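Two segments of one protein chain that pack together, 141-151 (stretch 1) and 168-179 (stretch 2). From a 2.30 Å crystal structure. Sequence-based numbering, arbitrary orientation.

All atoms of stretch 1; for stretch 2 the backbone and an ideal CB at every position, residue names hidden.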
# COMPACT_ATOMS: atom_id res chain seq x y z
N TYR A 141 -18.16 8.58 -1.57
CA TYR A 141 -17.27 9.73 -1.68
C TYR A 141 -16.29 9.50 -2.83
O TYR A 141 -16.19 8.40 -3.37
CB TYR A 141 -16.48 9.91 -0.39
CG TYR A 141 -17.31 10.06 0.87
CD1 TYR A 141 -17.67 8.95 1.62
CD2 TYR A 141 -17.70 11.32 1.33
CE1 TYR A 141 -18.39 9.08 2.81
CE2 TYR A 141 -18.42 11.46 2.52
CZ TYR A 141 -18.76 10.34 3.26
OH TYR A 141 -19.45 10.48 4.46
N LEU A 142 -15.58 10.56 -3.23
CA LEU A 142 -14.60 10.44 -4.31
C LEU A 142 -13.29 11.15 -3.97
O LEU A 142 -13.27 12.16 -3.26
CB LEU A 142 -15.19 10.95 -5.64
CG LEU A 142 -14.52 10.70 -7.02
CD1 LEU A 142 -13.48 11.77 -7.34
CD2 LEU A 142 -13.93 9.29 -7.14
N GLY A 143 -12.21 10.56 -4.43
CA GLY A 143 -10.88 11.09 -4.24
C GLY A 143 -10.15 10.53 -5.43
O GLY A 143 -10.62 10.68 -6.57
N ARG A 144 -9.02 9.89 -5.21
CA ARG A 144 -8.31 9.28 -6.32
C ARG A 144 -9.17 8.07 -6.72
O ARG A 144 -9.32 7.75 -7.91
CB ARG A 144 -6.90 8.83 -5.92
CG ARG A 144 -6.07 8.28 -7.08
CD ARG A 144 -5.68 6.82 -6.87
NE ARG A 144 -4.42 6.68 -6.15
CZ ARG A 144 -4.22 5.88 -5.10
NH1 ARG A 144 -3.01 5.84 -4.55
NH2 ARG A 144 -5.19 5.15 -4.59
N ASP A 145 -9.78 7.45 -5.70
CA ASP A 145 -10.64 6.27 -5.88
C ASP A 145 -12.02 6.50 -5.31
O ASP A 145 -12.22 7.35 -4.45
CB ASP A 145 -10.07 5.07 -5.12
CG ASP A 145 -8.58 5.01 -5.14
OD1 ASP A 145 -7.97 5.10 -4.05
OD2 ASP A 145 -8.01 4.85 -6.24
N LEU A 146 -12.97 5.68 -5.76
CA LEU A 146 -14.32 5.75 -5.24
C LEU A 146 -14.18 5.29 -3.79
O LEU A 146 -13.31 4.48 -3.48
CB LEU A 146 -15.25 4.86 -6.05
CG LEU A 146 -15.72 5.56 -7.32
CD1 LEU A 146 -16.25 4.56 -8.34
CD2 LEU A 146 -16.78 6.61 -6.95
N PHE A 147 -15.04 5.77 -2.93
CA PHE A 147 -14.94 5.46 -1.51
C PHE A 147 -16.32 5.14 -0.94
O PHE A 147 -17.11 6.03 -0.68
CB PHE A 147 -14.35 6.72 -0.85
CG PHE A 147 -14.03 6.58 0.59
CD1 PHE A 147 -12.70 6.43 1.00
CD2 PHE A 147 -15.02 6.66 1.57
CE1 PHE A 147 -12.37 6.39 2.35
CE2 PHE A 147 -14.70 6.62 2.92
CZ PHE A 147 -13.37 6.47 3.31
N PHE A 148 -16.59 3.85 -0.74
CA PHE A 148 -17.89 3.42 -0.22
C PHE A 148 -17.82 2.94 1.20
O PHE A 148 -16.88 2.26 1.59
CB PHE A 148 -18.46 2.31 -1.10
CG PHE A 148 -18.41 2.61 -2.57
CD1 PHE A 148 -17.76 1.75 -3.44
CD2 PHE A 148 -19.03 3.76 -3.08
CE1 PHE A 148 -17.70 2.02 -4.80
CE2 PHE A 148 -18.98 4.04 -4.44
CZ PHE A 148 -18.31 3.17 -5.31
N VAL A 149 -18.82 3.29 1.99
CA VAL A 149 -18.89 2.87 3.38
C VAL A 149 -19.95 1.77 3.46
O VAL A 149 -21.04 1.92 2.91
CB VAL A 149 -19.26 4.05 4.31
CG1 VAL A 149 -19.28 3.59 5.77
CG2 VAL A 149 -18.26 5.19 4.13
N LEU A 150 -19.60 0.65 4.07
CA LEU A 150 -20.51 -0.47 4.18
C LEU A 150 -21.05 -0.69 5.58
O LEU A 150 -20.68 0.03 6.52
CB LEU A 150 -19.82 -1.74 3.65
CG LEU A 150 -19.72 -1.99 2.13
CD1 LEU A 150 -19.56 -0.71 1.32
CD2 LEU A 150 -18.58 -2.94 1.86
N LYS A 151 -21.90 -1.70 5.73
CA LYS A 151 -22.54 -2.03 7.00
C LYS A 151 -21.60 -2.27 8.20
O LYS A 151 -21.71 -1.60 9.22
CB LYS A 151 -23.48 -3.23 6.82
CG LYS A 151 -24.28 -3.59 8.08
CD LYS A 151 -25.12 -4.84 7.87
CE LYS A 151 -25.84 -5.23 9.17
NZ LYS A 151 -26.71 -6.44 9.01
N UNK A 168 -15.69 -1.09 -15.06
CA UNK A 168 -16.57 -0.32 -15.92
C UNK A 168 -17.03 1.02 -15.33
O UNK A 168 -17.38 1.93 -16.08
CB UNK A 168 -17.80 -1.17 -16.26
N UNK A 169 -17.05 1.13 -14.00
CA UNK A 169 -17.47 2.38 -13.36
C UNK A 169 -16.63 3.54 -13.91
O UNK A 169 -15.44 3.39 -14.17
CB UNK A 169 -17.33 2.29 -11.84
N UNK A 170 -17.26 4.69 -14.11
CA UNK A 170 -16.56 5.85 -14.66
C UNK A 170 -15.62 6.63 -13.74
O UNK A 170 -14.54 7.06 -14.17
CB UNK A 170 -17.61 6.83 -15.19
N UNK A 171 -16.04 6.85 -12.50
CA UNK A 171 -15.24 7.61 -11.53
C UNK A 171 -14.08 6.84 -10.88
O UNK A 171 -14.12 5.61 -10.75
CB UNK A 171 -16.16 8.12 -10.42
N UNK A 172 -13.07 7.60 -10.45
CA UNK A 172 -11.90 7.03 -9.78
C UNK A 172 -10.96 6.10 -10.53
O UNK A 172 -11.15 5.81 -11.72
CB UNK A 172 -12.40 6.26 -8.56
N UNK A 173 -9.90 5.70 -9.84
CA UNK A 173 -8.91 4.78 -10.39
C UNK A 173 -9.21 3.42 -9.79
O UNK A 173 -9.11 2.39 -10.46
CB UNK A 173 -7.48 5.23 -10.09
N UNK A 174 -9.57 3.43 -8.52
CA UNK A 174 -9.89 2.20 -7.83
C UNK A 174 -11.16 2.35 -7.04
O UNK A 174 -11.95 3.27 -7.27
CB UNK A 174 -8.74 1.78 -6.91
N UNK A 175 -11.37 1.44 -6.10
CA UNK A 175 -12.55 1.45 -5.26
C UNK A 175 -12.16 1.04 -3.85
O UNK A 175 -11.46 0.04 -3.65
CB UNK A 175 -13.63 0.52 -5.82
N UNK A 176 -12.59 1.82 -2.88
CA UNK A 176 -12.31 1.56 -1.49
C UNK A 176 -13.60 1.27 -0.79
O UNK A 176 -14.63 1.85 -1.12
CB UNK A 176 -11.58 2.73 -0.83
N UNK A 177 -13.58 0.32 0.13
CA UNK A 177 -14.74 -0.05 0.90
C UNK A 177 -14.30 -0.04 2.36
O UNK A 177 -13.20 -0.52 2.68
CB UNK A 177 -15.30 -1.41 0.47
N UNK A 178 -15.13 0.50 3.24
CA UNK A 178 -14.79 0.61 4.66
C UNK A 178 -15.96 0.29 5.57
O UNK A 178 -17.08 0.06 5.11
CB UNK A 178 -14.28 2.02 4.97
N UNK A 179 -15.69 0.30 6.87
CA UNK A 179 -16.70 0.04 7.89
C UNK A 179 -16.05 -0.01 9.27
O UNK A 179 -14.84 -0.18 9.39
CB UNK A 179 -17.44 -1.27 7.60

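Stretch 2 runs as a loop into a strand that pairs in parallel with the strand of stretch 1, so its middle positions, 172 to 174, meet the turn of stretch 1 and its later ones lie in a sheet. Position 168 has nothing of stretch 1 within reach, and almost any side chain would be tolerated; it is Ala 168. At position 169 the CB points toward stretch 1 and lies 4.3 Å from CD1 of Leu 146, which favours an aliphatic residue. Leu 169 is found, and its CD1 rests 4.0 Å from Leu 146 CD1. Position 170 points away and stretch 1 sets no demand on it; the residue is Asp 170.

Position 171 turns back toward stretch 1. Its ideal CB is 3.8 Å from Leu 146 CD2 and 4.1 Å from Leu 142 CD2, an apolar setting with no polar partner, suited to Leu, Ile, Val or Met. Leu 171 lies against it, its CB 4.1 Å from Leu 142 CD2 and 3.9 Å from Leu 146 CD2.

Position 172 is the most restrictive. Its phi of 66° already favours glycine, and a CB would stand 2.9 Å from Leu 146 N, a clash, and 3.2 Å from Asp 145 CA. Gly 172 lets the two stretches close until its CA lies 3.3 Å from Arg 144 O.

At position 173 the CB points sideways, near the carbonyl of Arg 144 and the aliphatic part of that side chain, so several medium-sized residues would do. Val 173 sets CG2 3.9 Å from Arg 144 CD, while its backbone N donates to Arg 144 O at 2.9 Å. At position 174 an ideal CB would be a tight 3.2 Å from Asp 145 OD2, so a small residue is preferred. Gly 174 avoids that crowding; its N makes a weak hydrogen bond to Asp 145 OD2 (3.1 Å), and its O accepts from Leu 146 N (3.0 Å).

From here the strand alternates. Position 175 shares a face with Leu 146 and Phe 148, and its ideal CB is 4.5 Å from Phe 148 CE1; a beta-branched aliphatic residue suits both strand and surroundings. Val 175 brings CG1 to 3.4 Å from Phe 148 CE1.

Position 176 lies on the other face, beside Phe 147, with room for a longer apolar chain. Ile 176 extends CD1 to 4.1 Å from Phe 147 CD1, and its backbone spans two residues, N donating to Leu 146 O and O accepting from Phe 148 N, both at 2.8 Å. Position 177 returns to the face of Phe 148, its ideal CB 3.9 Å from Leu 150 CD2. Val, Ile or Leu would serve; Val 177 packs there.

Position 178 joins Phe 147 and Val 149 on their face, where an apolar or small beta-branched residue would fit. Thr 178 places OG1 over one face of the Phe 147 ring, 3.8 Å from CZ, but that hydroxyl has no hydrogen-bonding partner. At position 179 the CB points toward stretch 1, 3.7 Å from Leu 150 O; a small apolar residue suits this, though the distance alone does not exclude a larger one. Ala 179 is found, its CB in that contact.

Stretch 2 168-179: ALDLGVGVIVTA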
# COMPACT_ATOMS: atom_id res chain seq x y z
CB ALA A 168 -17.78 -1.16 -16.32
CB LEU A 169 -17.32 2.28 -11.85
CG LEU A 169 -18.03 1.09 -11.20
CD1 LEU A 169 -17.89 1.17 -9.70
CD2 LEU A 169 -19.48 1.06 -11.60
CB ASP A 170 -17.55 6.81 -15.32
CG ASP A 170 -18.01 6.32 -16.68
OD1 ASP A 170 -17.14 6.10 -17.55
OD2 ASP A 170 -19.23 6.16 -16.87
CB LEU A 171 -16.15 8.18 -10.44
CG LEU A 171 -17.32 9.04 -10.91
CD1 LEU A 171 -18.10 9.54 -9.72
CD2 LEU A 171 -16.80 10.19 -11.74
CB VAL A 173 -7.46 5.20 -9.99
CG1 VAL A 173 -6.44 4.20 -10.55
CG2 VAL A 173 -7.17 6.61 -10.49
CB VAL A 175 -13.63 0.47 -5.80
CG1 VAL A 175 -14.78 0.35 -4.80
CG2 VAL A 175 -14.14 0.94 -7.15
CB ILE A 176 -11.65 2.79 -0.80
CG1 ILE A 176 -10.36 3.19 -1.52
CG2 ILE A 176 -11.37 2.47 0.67
CD1 ILE A 176 -9.71 4.44 -0.97
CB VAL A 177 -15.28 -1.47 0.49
CG1 VAL A 177 -15.77 -1.45 -0.96
CG2 VAL A 177 -14.20 -2.52 0.65
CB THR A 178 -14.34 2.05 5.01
OG1 THR A 178 -13.90 2.73 3.82
CG2 THR A 178 -13.22 2.02 5.99
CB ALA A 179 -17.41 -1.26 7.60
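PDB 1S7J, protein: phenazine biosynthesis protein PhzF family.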